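Local coordinates for protein glutaredoxin-glutathione complex (Polygonaceae, PDB 5KQA) that binds glutathione and, as a glutaredoxin of thioredoxin-like fold, probably catalyses glutathione-dependent reduction of disulfides, at residues N37-F42 and K55-L60. Residues are numbered along the deposited sequence; the frame is centred on the assembly and turned at random.
Sequences NPLVVF and KLFDQL
F57, whose ring meets L39 and V41, lies in a helical turn where L60 N is shared between two carbonyls, L56 O at 3.0 Å and, weakly, F57 O at 3.3 Å. The contact across to strand 39-43 is wholly apolar. The F57 side chain leaves the helix toward the strand, with CG anti to its own carbonyl carbon. L39 CD2 settles over the middle of that ring as a CH-pi contact, 3.6 Å from the centroid and only 8° off the normal. The methyl therefore lies almost equally far from all six ring carbons, with F57 CG closest at 3.7 Å. The second methyl, L39 CD1, lies off-centre, 3.9 Å from F57 CZ. With L39 CG anti to the backbone N (chi1 170°) and chi2 at 57°, both methyls face F57. V41 adds a single methyl, CG2, which approaches obliquely and comes within 3.9 Å of F57 CE2. Were F57 an alanine, a gap would probably open between helix and strand, leaving L39 CD2 without its aromatic face and V41 CG2 without its neighbour on the helix. All three residues are buried, and they pack the helix onto the sheet within the beta-alpha-beta unit of strand 39-43, helix 48-60 and strand 65-68. L39 and V41 are tied through their backbones to strand 65-68, L39 to Q65 and V41 to Q65 and I67. Beyond this unit, F57 also touches V94 of strand 93-96 and V107 of helix 104-112, while L39 packs on V94 and on L120 of helix 116-122.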
ATOM      1  N   ASN A  37       9.486   3.141  -3.254  1.00  9.13           N
ATOM      2  CA  ASN A  37       9.179   3.400  -1.852  1.00 11.83           C
ATOM      3  C   ASN A  37       9.303   2.135  -1.041  1.00  8.36           C
ATOM      4  O   ASN A  37       8.700   1.126  -1.386  1.00 12.70           O
ATOM      5  CB  ASN A  37       7.771   3.968  -1.693  1.00 11.78           C
ATOM      6  CG  ASN A  37       7.659   5.380  -2.195  1.00 12.35           C
ATOM      7  OD1 ASN A  37       8.025   6.317  -1.501  1.00  9.00           O
ATOM      8  ND2 ASN A  37       7.142   5.543  -3.407  1.00 15.53           N
ATOM      9  N   PRO A  38      10.109   2.169   0.027  1.00 11.93           N
ATOM     10  CA  PRO A  38      10.208   0.978   0.875  1.00 10.89           C
ATOM     11  C   PRO A  38       8.828   0.544   1.378  1.00 14.73           C
ATOM     12  O   PRO A  38       8.493  -0.634   1.345  1.00 13.89           O
ATOM     13  CB  PRO A  38      11.116   1.439   2.019  1.00 14.18           C
ATOM     14  CG  PRO A  38      11.964   2.519   1.398  1.00 14.13           C
ATOM     15  CD  PRO A  38      11.078   3.217   0.407  1.00  8.56           C
ATOM     16  N   LEU A  39       8.023   1.507   1.798  1.00  9.93           N
ATOM     17  CA  LEU A  39       6.677   1.231   2.286  1.00  9.03           C
ATOM     18  C   LEU A  39       5.642   2.091   1.540  1.00 10.31           C
ATOM     19  O   LEU A  39       5.751   3.319   1.503  1.00  7.08           O
ATOM     20  CB  LEU A  39       6.608   1.487   3.796  1.00  8.56           C
ATOM     21  CG  LEU A  39       5.234   1.485   4.470  1.00  8.65           C
ATOM     22  CD1 LEU A  39       4.518   0.148   4.224  1.00 10.21           C
ATOM     23  CD2 LEU A  39       5.356   1.782   5.960  1.00  7.84           C
ATOM     24  N   VAL A  40       4.650   1.448   0.939  1.00 10.07           N
ATOM     25  CA  VAL A  40       3.595   2.172   0.233  1.00  8.21           C
ATOM     26  C   VAL A  40       2.241   1.790   0.796  1.00 10.58           C
ATOM     27  O   VAL A  40       1.951   0.608   1.002  1.00  8.66           O
ATOM     28  CB  VAL A  40       3.572   1.893  -1.295  1.00 15.35           C
ATOM     29  CG1 VAL A  40       2.464   2.721  -1.970  1.00  7.66           C
ATOM     30  CG2 VAL A  40       4.925   2.180  -1.934  1.00 15.81           C
ATOM     31  N   VAL A  41       1.403   2.793   1.020  1.00  9.99           N
ATOM     32  CA  VAL A  41       0.044   2.551   1.461  1.00 10.94           C
ATOM     33  C   VAL A  41      -0.941   3.097   0.437  1.00 10.83           C
ATOM     34  O   VAL A  41      -1.212   4.291   0.427  1.00  9.31           O
ATOM     35  CB  VAL A  41      -0.231   3.190   2.831  1.00  8.86           C
ATOM     36  CG1 VAL A  41      -1.645   2.874   3.268  1.00  9.84           C
ATOM     37  CG2 VAL A  41       0.771   2.676   3.873  1.00  5.31           C
ATOM     38  N   PHE A  42      -1.474   2.235  -0.433  1.00  6.80           N
ATOM     39  CA  PHE A  42      -2.544   2.680  -1.321  1.00  8.58           C
ATOM     40  C   PHE A  42      -3.788   2.830  -0.464  1.00 10.76           C
ATOM     41  O   PHE A  42      -4.196   1.913   0.228  1.00  7.22           O
ATOM     42  CB  PHE A  42      -2.775   1.726  -2.487  1.00  6.98           C
ATOM     43  CG  PHE A  42      -1.629   1.671  -3.451  1.00  9.40           C
ATOM     44  CD1 PHE A  42      -1.482   2.645  -4.434  1.00  9.87           C
ATOM     45  CD2 PHE A  42      -0.687   0.658  -3.368  1.00  8.69           C
ATOM     46  CE1 PHE A  42      -0.417   2.602  -5.330  1.00  5.40           C
ATOM     47  CE2 PHE A  42       0.383   0.601  -4.264  1.00  7.99           C
ATOM     48  CZ  PHE A  42       0.517   1.583  -5.246  1.00  6.81           C
ATOM     49  N   LYS A  55      -1.536   5.248  11.340  1.00  9.30           N
ATOM     50  CA  LYS A  55      -1.238   5.527  12.742  1.00 12.68           C
ATOM     51  C   LYS A  55      -0.232   4.514  13.314  1.00 13.82           C
ATOM     52  O   LYS A  55       0.699   4.886  14.030  1.00 10.82           O
ATOM     53  CB  LYS A  55      -2.534   5.520  13.556  1.00 19.37           C
ATOM     54  CG  LYS A  55      -2.415   6.074  14.962  1.00 20.88           C
ATOM     55  CD  LYS A  55      -3.804   6.283  15.559  1.00 43.07           C
ATOM     56  CE  LYS A  55      -3.753   6.955  16.927  1.00 45.59           C
ATOM     57  NZ  LYS A  55      -3.129   6.086  17.969  1.00 51.45           N
ATOM     58  N   LEU A  56      -0.422   3.234  12.996  1.00  9.77           N
ATOM     59  CA  LEU A  56       0.527   2.194  13.405  1.00 14.13           C
ATOM     60  C   LEU A  56       1.930   2.478  12.877  1.00 13.84           C
ATOM     61  O   LEU A  56       2.901   2.447  13.628  1.00 13.20           O
ATOM     62  CB  LEU A  56       0.072   0.812  12.918  1.00 15.69           C
ATOM     63  CG  LEU A  56       1.058  -0.331  13.219  1.00 16.43           C
ATOM     64  CD1 LEU A  56       0.994  -0.738  14.674  1.00 20.09           C
ATOM     65  CD2 LEU A  56       0.843  -1.526  12.326  1.00 13.65           C
ATOM     66  N   PHE A  57       2.037   2.735  11.577  1.00 12.19           N
ATOM     67  CA  PHE A  57       3.331   3.032  10.971  1.00 14.67           C
ATOM     68  C   PHE A  57       3.952   4.291  11.567  1.00 14.70           C
ATOM     69  O   PHE A  57       5.164   4.345  11.757  1.00 15.17           O
ATOM     70  CB  PHE A  57       3.200   3.180   9.450  1.00  9.51           C
ATOM     71  CG  PHE A  57       2.912   1.899   8.750  1.00 11.14           C
ATOM     72  CD1 PHE A  57       3.550   0.729   9.138  1.00 12.98           C
ATOM     73  CD2 PHE A  57       1.995   1.849   7.717  1.00 10.89           C
ATOM     74  CE1 PHE A  57       3.288  -0.466   8.502  1.00 15.29           C
ATOM     75  CE2 PHE A  57       1.723   0.653   7.079  1.00 10.05           C
ATOM     76  CZ  PHE A  57       2.373  -0.503   7.470  1.00 15.01           C
ATOM     77  N   ASP A  58       3.132   5.301  11.858  1.00 10.90           N
ATOM     78  CA  ASP A  58       3.627   6.513  12.520  1.00 18.37           C
ATOM     79  C   ASP A  58       4.322   6.157  13.835  1.00 17.49           C
ATOM     80  O   ASP A  58       5.460   6.569  14.094  1.00 16.38           O
ATOM     81  CB  ASP A  58       2.488   7.508  12.799  1.00 17.28           C
ATOM     82  CG  ASP A  58       1.920   8.142  11.528  1.00 19.96           C
ATOM     83  OD1 ASP A  58       2.640   8.234  10.512  1.00 17.83           O
ATOM     84  OD2 ASP A  58       0.741   8.559  11.552  1.00 22.87           O
ATOM     85  N   GLN A  59       3.624   5.379  14.658  1.00 17.95           N
ATOM     86  CA  GLN A  59       4.098   5.022  15.992  1.00 17.60           C
ATOM     87  C   GLN A  59       5.328   4.101  15.944  1.00 20.09           C
ATOM     88  O   GLN A  59       6.176   4.125  16.843  1.00 17.34           O
ATOM     89  CB  GLN A  59       2.952   4.383  16.784  1.00 15.06           C
ATOM     90  CG  GLN A  59       1.793   5.357  17.022  1.00 17.90           C
ATOM     91  CD  GLN A  59       0.611   4.730  17.739  1.00 29.56           C
ATOM     92  OE1 GLN A  59       0.337   3.541  17.586  1.00 29.42           O
ATOM     93  NE2 GLN A  59      -0.096   5.533  18.526  1.00 32.80           N
ATOM     94  N   LEU A  60       5.437   3.309  14.882  1.00 13.74           N
ATOM     95  CA  LEU A  60       6.593   2.431  14.700  1.00 11.78           C
ATOM     96  C   LEU A  60       7.813   3.176  14.185  1.00 11.45           C
ATOM     97  O   LEU A  60       8.902   2.607  14.114  1.00 17.86           O
ATOM     98  CB  LEU A  60       6.275   1.299  13.726  1.00 17.10           C
ATOM     99  CG  LEU A  60       5.256   0.238  14.118  1.00 18.10           C
ATOM    100  CD1 LEU A  60       5.146  -0.762  12.974  1.00 17.45           C
ATOM    101  CD2 LEU A  60       5.643  -0.452  15.420  1.00 16.16           C
TER